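Local coordinates for pyruvate kinase (Pyrobaculum aerophilum, PDB 3QTG), which catalyses the last step of glycolysis, transferring the phosphoryl group of phosphoenolpyruvate to ADP to give pyruvate and ATP, at the interface of chains A and B. Coordinates in Å, arbitrary orientation; residue numbers count along the deposited sequence, not the author numbering. Chains: chain A/B, Pyruvate kinase.

Contact 1 and contact 2 are neighbouring patches of one two-fold interface of the homotetramer, their C-alpha centres about 13 Å apart. Helix 302-313 of chain A runs through both: its first residue, A:Arg302, and A:Ile305 serve contact 2, while A:Phe309 and its last residue, A:Ser313, serve contact 1. Across from it, helix 266-279 of chain B gives B:Pro267 to contact 2 and B:Ile268, B:Arg271 and B:His275 to contact 1. The chemistry changes along the way, from apolar packing in contact 2 to an arginine paired with a carboxylate in contact 1. Two-fold symmetry repeats both patches with the chains exchanged.

Contact 1: the interface of chains A and B. Residues chain A 309, 313, 346, 348; chain B 268, 271, 275.
The hydroxyl OG of A:Ser313 lies 2.9 Å from NH1 of B:Arg271, accepting a weak, strongly bent hydrogen bond (121° at the hydrogen). A serine suits this place because its small hydroxyl also reaches two carbonyls of its own chain: OG is 3.0 Å from O of A:Glu346 and 3.2 Å from O of A:Phe309, so its one hydrogen must be shared or alternate between them. NH2 of B:Arg271 forms a salt bridge with OE2 of A:Glu346 at 3.1 Å, its hydrogen bond again weak. The two side chains run antiparallel, carboxylate and guanidinium turned 83° apart, so charge attraction probably matters more than a well-aligned bond. A:Gln348 CD and A:Glu346 CG lie on opposite faces of the guanidinium, each toward the rim. The long, planar arginine can reach the carboxylate and still lie between two side chains, a bend at chi3 (-82°) turning its tip there. A:Phe309 gives a flat apolar flank, its ring nearly perpendicular to the guanidinium and its CE1 3.8 Å from CG1 of B:Ile268. An alanine in place of B:Arg271 would probably leave the A:Glu346 carboxylate without its mate and open a gap beside A:Gln348. Helices 302-313 and 266-279 belong to the TIM-barrel domain, and A:Glu346 and A:Gln348 lie in the loop after helix 331-343.

Contact 2: the interface of chains A and B. Residues chain A 299, 302, 305, 337, 341; chain B 263-264, 267.
Apolar packing centres on B:Leu263, whose branched end reaches chain A with both methyls. With CG anti to the carbonyl carbon (chi1 -67°), the fork points CD1 toward A:Trp337 and A:Ile299 and CD2 toward A:Arg302. CD1 meets the indole of A:Trp337 at its benzo-ring tip, CH2, 4.0 Å away, and also touches the CG2 methyl of A:Ile299. Below the fork, CB of B:Leu263 rests on CD1 of A:Ile305 at 3.6 Å. The other branch of that isoleucine, CG2, lies 4.0 Å from CA of B:Asp264 and also reaches CG of B:Pro267, so a beta-branched residue can serve two neighbours at once.

Polar side chains here touch apolar groups without bonding to them. A:Arg302, extended from CG to NE, lies nearly perpendicular to B:Leu263; its CG is 3.6 Å from the CD2 methyl, and its guanidinium nitrogen NE comes to 3.4 Å of the same CD2. The long arginine thus lays both its stem and its flat guanidinium along that methyl. B:Asp264 offers its CB to CZ3 of A:Trp337 at 4.1 Å, with carboxylate and indole planes 87° apart. No hydrogen bond or salt bridge crosses this patch.

By setting the short 3-10 helix 263-265 of chain B against helices 302-313 and 331-343 of chain A, the site gives the tetramer a hydrophobic seam between two subunits.

Contact 1: the interface of chains A and B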
loop_
_atom_site.group_PDB
_atom_site.type_symbol
_atom_site.label_atom_id
_atom_site.label_comp_id
_atom_site.label_asym_id
_atom_site.label_seq_id
_atom_site.Cartn_x
_atom_site.Cartn_y
_atom_site.Cartn_z
ATOM N N PHE A 309 -19.734 7.989 22.291
ATOM C CA PHE A 309 -18.977 6.840 21.842
ATOM C C PHE A 309 -18.310 7.184 20.496
ATOM O O PHE A 309 -17.123 7.027 20.355
ATOM C CB PHE A 309 -19.857 5.588 21.747
ATOM C CG PHE A 309 -19.118 4.364 21.274
ATOM C CD1 PHE A 309 -18.542 3.485 22.191
ATOM C CD2 PHE A 309 -18.975 4.104 19.912
ATOM C CE1 PHE A 309 -17.854 2.355 21.755
ATOM C CE2 PHE A 309 -18.273 2.982 19.459
ATOM C CZ PHE A 309 -17.716 2.109 20.379
ATOM N N SER A 313 -14.308 7.838 19.426
ATOM C CA SER A 313 -13.740 6.947 18.388
ATOM C C SER A 313 -12.924 7.639 17.322
ATOM O O SER A 313 -12.017 7.033 16.761
ATOM C CB SER A 313 -14.847 6.182 17.657
ATOM O OG SER A 313 -15.348 5.173 18.492
ATOM N N GLU A 346 -13.972 1.643 21.095
ATOM C CA GLU A 346 -12.928 1.140 20.215
ATOM C C GLU A 346 -12.680 2.208 19.168
ATOM O O GLU A 346 -13.614 2.787 18.613
ATOM C CB GLU A 346 -13.249 -0.244 19.627
ATOM C CG GLU A 346 -14.262 -0.274 18.500
ATOM C CD GLU A 346 -14.456 -1.678 17.892
ATOM O OE1 GLU A 346 -14.495 -2.674 18.663
ATOM O OE2 GLU A 346 -14.565 -1.781 16.637
ATOM N N GLN A 348 -11.373 4.211 15.906
ATOM C CA GLN A 348 -11.229 3.985 14.486
ATOM C C GLN A 348 -10.023 4.719 13.958
ATOM O O GLN A 348 -9.956 5.939 14.057
ATOM C CB GLN A 348 -12.498 4.350 13.734
ATOM C CG GLN A 348 -13.365 3.124 13.487
ATOM C CD GLN A 348 -14.791 3.473 13.086
ATOM O OE1 GLN A 348 -15.366 2.835 12.195
ATOM N NE2 GLN A 348 -15.376 4.486 13.749
ATOM N N ILE B 268 -20.628 -0.944 20.603
ATOM C CA ILE B 268 -19.652 -1.958 20.187
ATOM C C ILE B 268 -20.340 -3.126 19.465
ATOM O O ILE B 268 -19.817 -3.640 18.497
ATOM C CB ILE B 268 -18.836 -2.510 21.401
ATOM C CG1 ILE B 268 -17.819 -1.488 21.893
ATOM C CG2 ILE B 268 -18.071 -3.806 21.039
ATOM C CD1 ILE B 268 -16.460 -1.619 21.228
ATOM N N ARG B 271 -21.597 -2.209 16.049
ATOM C CA ARG B 271 -20.437 -2.144 15.164
ATOM C C ARG B 271 -19.965 -3.520 14.689
ATOM O O ARG B 271 -19.652 -3.696 13.515
ATOM C CB ARG B 271 -19.307 -1.368 15.836
ATOM C CG ARG B 271 -18.293 -0.850 14.873
ATOM C CD ARG B 271 -16.980 -0.476 15.566
ATOM N NE ARG B 271 -17.036 0.845 16.173
ATOM C CZ ARG B 271 -15.973 1.631 16.338
ATOM N NH1 ARG B 271 -16.108 2.831 16.892
ATOM N NH2 ARG B 271 -14.771 1.222 15.939
ATOM N N HIS B 275 -20.047 -4.590 10.821
ATOM C CA HIS B 275 -18.790 -5.033 10.234
ATOM C C HIS B 275 -18.889 -6.473 9.697
ATOM O O HIS B 275 -18.478 -6.732 8.575
ATOM C CB HIS B 275 -17.614 -4.846 11.211
ATOM C CG HIS B 275 -17.184 -3.408 11.393
ATOM N ND1 HIS B 275 -18.015 -2.329 11.150
ATOM C CD2 HIS B 275 -16.016 -2.879 11.840
ATOM C CE1 HIS B 275 -17.369 -1.204 11.409
ATOM N NE2 HIS B 275 -16.156 -1.509 11.837
#

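Contact 2: the interface of chains A and B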
loop_
_atom_site.group_PDB
_atom_site.type_symbol
_atom_site.label_atom_id
_atom_site.label_comp_id
_atom_site.label_asym_id
_atom_site.label_seq_id
_atom_site.Cartn_x
_atom_site.Cartn_y
_atom_site.Cartn_z
ATOM N N ILE A 299 -29.318 9.454 34.277
ATOM C CA ILE A 299 -28.940 8.548 33.184
ATOM C C ILE A 299 -29.046 9.310 31.852
ATOM O O ILE A 299 -29.998 10.064 31.650
ATOM C CB ILE A 299 -29.850 7.293 33.115
ATOM C CG1 ILE A 299 -30.121 6.687 34.507
ATOM C CG2 ILE A 299 -29.281 6.249 32.154
ATOM C CD1 ILE A 299 -28.901 6.132 35.227
ATOM N N ARG A 302 -29.937 7.035 25.132
ATOM C CA ARG A 302 -29.192 6.176 24.201
ATOM C C ARG A 302 -28.453 6.929 23.083
ATOM O O ARG A 302 -27.325 6.580 22.734
ATOM C CB ARG A 302 -30.125 5.132 23.609
ATOM C CG ARG A 302 -30.459 4.032 24.629
ATOM C CD ARG A 302 -31.503 3.059 24.130
ATOM N NE ARG A 302 -31.937 2.154 25.199
ATOM C CZ ARG A 302 -32.946 2.405 26.040
ATOM N NH1 ARG A 302 -33.649 3.526 25.931
ATOM N NH2 ARG A 302 -33.261 1.527 26.986
ATOM N N ILE A 305 -25.281 8.472 24.498
ATOM C CA ILE A 305 -24.258 7.426 24.598
ATOM C C ILE A 305 -23.611 7.155 23.226
ATOM O O ILE A 305 -22.400 7.167 23.115
ATOM C CB ILE A 305 -24.828 6.116 25.228
ATOM C CG1 ILE A 305 -25.162 6.348 26.714
ATOM C CG2 ILE A 305 -23.859 4.947 25.040
ATOM C CD1 ILE A 305 -26.246 5.459 27.264
ATOM N N TRP A 337 -20.876 8.591 34.042
ATOM C CA TRP A 337 -21.308 8.093 32.732
ATOM C C TRP A 337 -20.342 8.403 31.580
ATOM O O TRP A 337 -20.150 7.564 30.700
ATOM C CB TRP A 337 -22.711 8.585 32.404
ATOM C CG TRP A 337 -23.751 7.635 32.875
ATOM C CD1 TRP A 337 -24.520 7.742 34.007
ATOM C CD2 TRP A 337 -24.133 6.410 32.246
ATOM N NE1 TRP A 337 -25.357 6.668 34.109
ATOM C CE2 TRP A 337 -25.145 5.830 33.047
ATOM C CE3 TRP A 337 -23.729 5.749 31.077
ATOM C CZ2 TRP A 337 -25.763 4.615 32.717
ATOM C CZ3 TRP A 337 -24.338 4.533 30.751
ATOM C CH2 TRP A 337 -25.345 3.981 31.571
ATOM N N ILE A 341 -18.645 5.235 29.521
ATOM C CA ILE A 341 -18.760 5.147 28.046
ATOM C C ILE A 341 -17.399 5.033 27.374
ATOM O O ILE A 341 -17.235 4.262 26.434
ATOM C CB ILE A 341 -19.530 6.349 27.422
ATOM C CG1 ILE A 341 -20.997 6.359 27.891
ATOM C CG2 ILE A 341 -19.432 6.315 25.852
ATOM C CD1 ILE A 341 -21.713 7.701 27.731
ATOM N N LEU B 263 -26.410 -0.172 28.460
ATOM C CA LEU B 263 -26.618 0.952 27.544
ATOM C C LEU B 263 -25.292 1.367 26.870
ATOM O O LEU B 263 -25.245 1.619 25.663
ATOM C CB LEU B 263 -27.271 2.117 28.303
ATOM C CG LEU B 263 -28.716 1.976 28.825
ATOM C CD1 LEU B 263 -28.909 2.765 30.129
ATOM C CD2 LEU B 263 -29.724 2.424 27.783
ATOM N N ASP B 264 -24.213 1.369 27.657
ATOM C CA ASP B 264 -22.856 1.711 27.197
ATOM C C ASP B 264 -22.150 0.625 26.364
ATOM O O ASP B 264 -21.108 0.889 25.745
ATOM C CB ASP B 264 -21.978 2.110 28.401
ATOM C CG ASP B 264 -21.784 0.958 29.411
ATOM O OD1 ASP B 264 -22.760 0.257 29.748
ATOM O OD2 ASP B 264 -20.647 0.747 29.875
ATOM N N PRO B 267 -23.183 0.211 21.485
ATOM C CA PRO B 267 -22.435 0.701 20.317
ATOM C C PRO B 267 -21.369 -0.242 19.740
ATOM O O PRO B 267 -21.216 -0.303 18.524
ATOM C CB PRO B 267 -21.787 1.994 20.837
ATOM C CG PRO B 267 -22.723 2.458 21.933
ATOM C CD PRO B 267 -23.166 1.197 22.594
#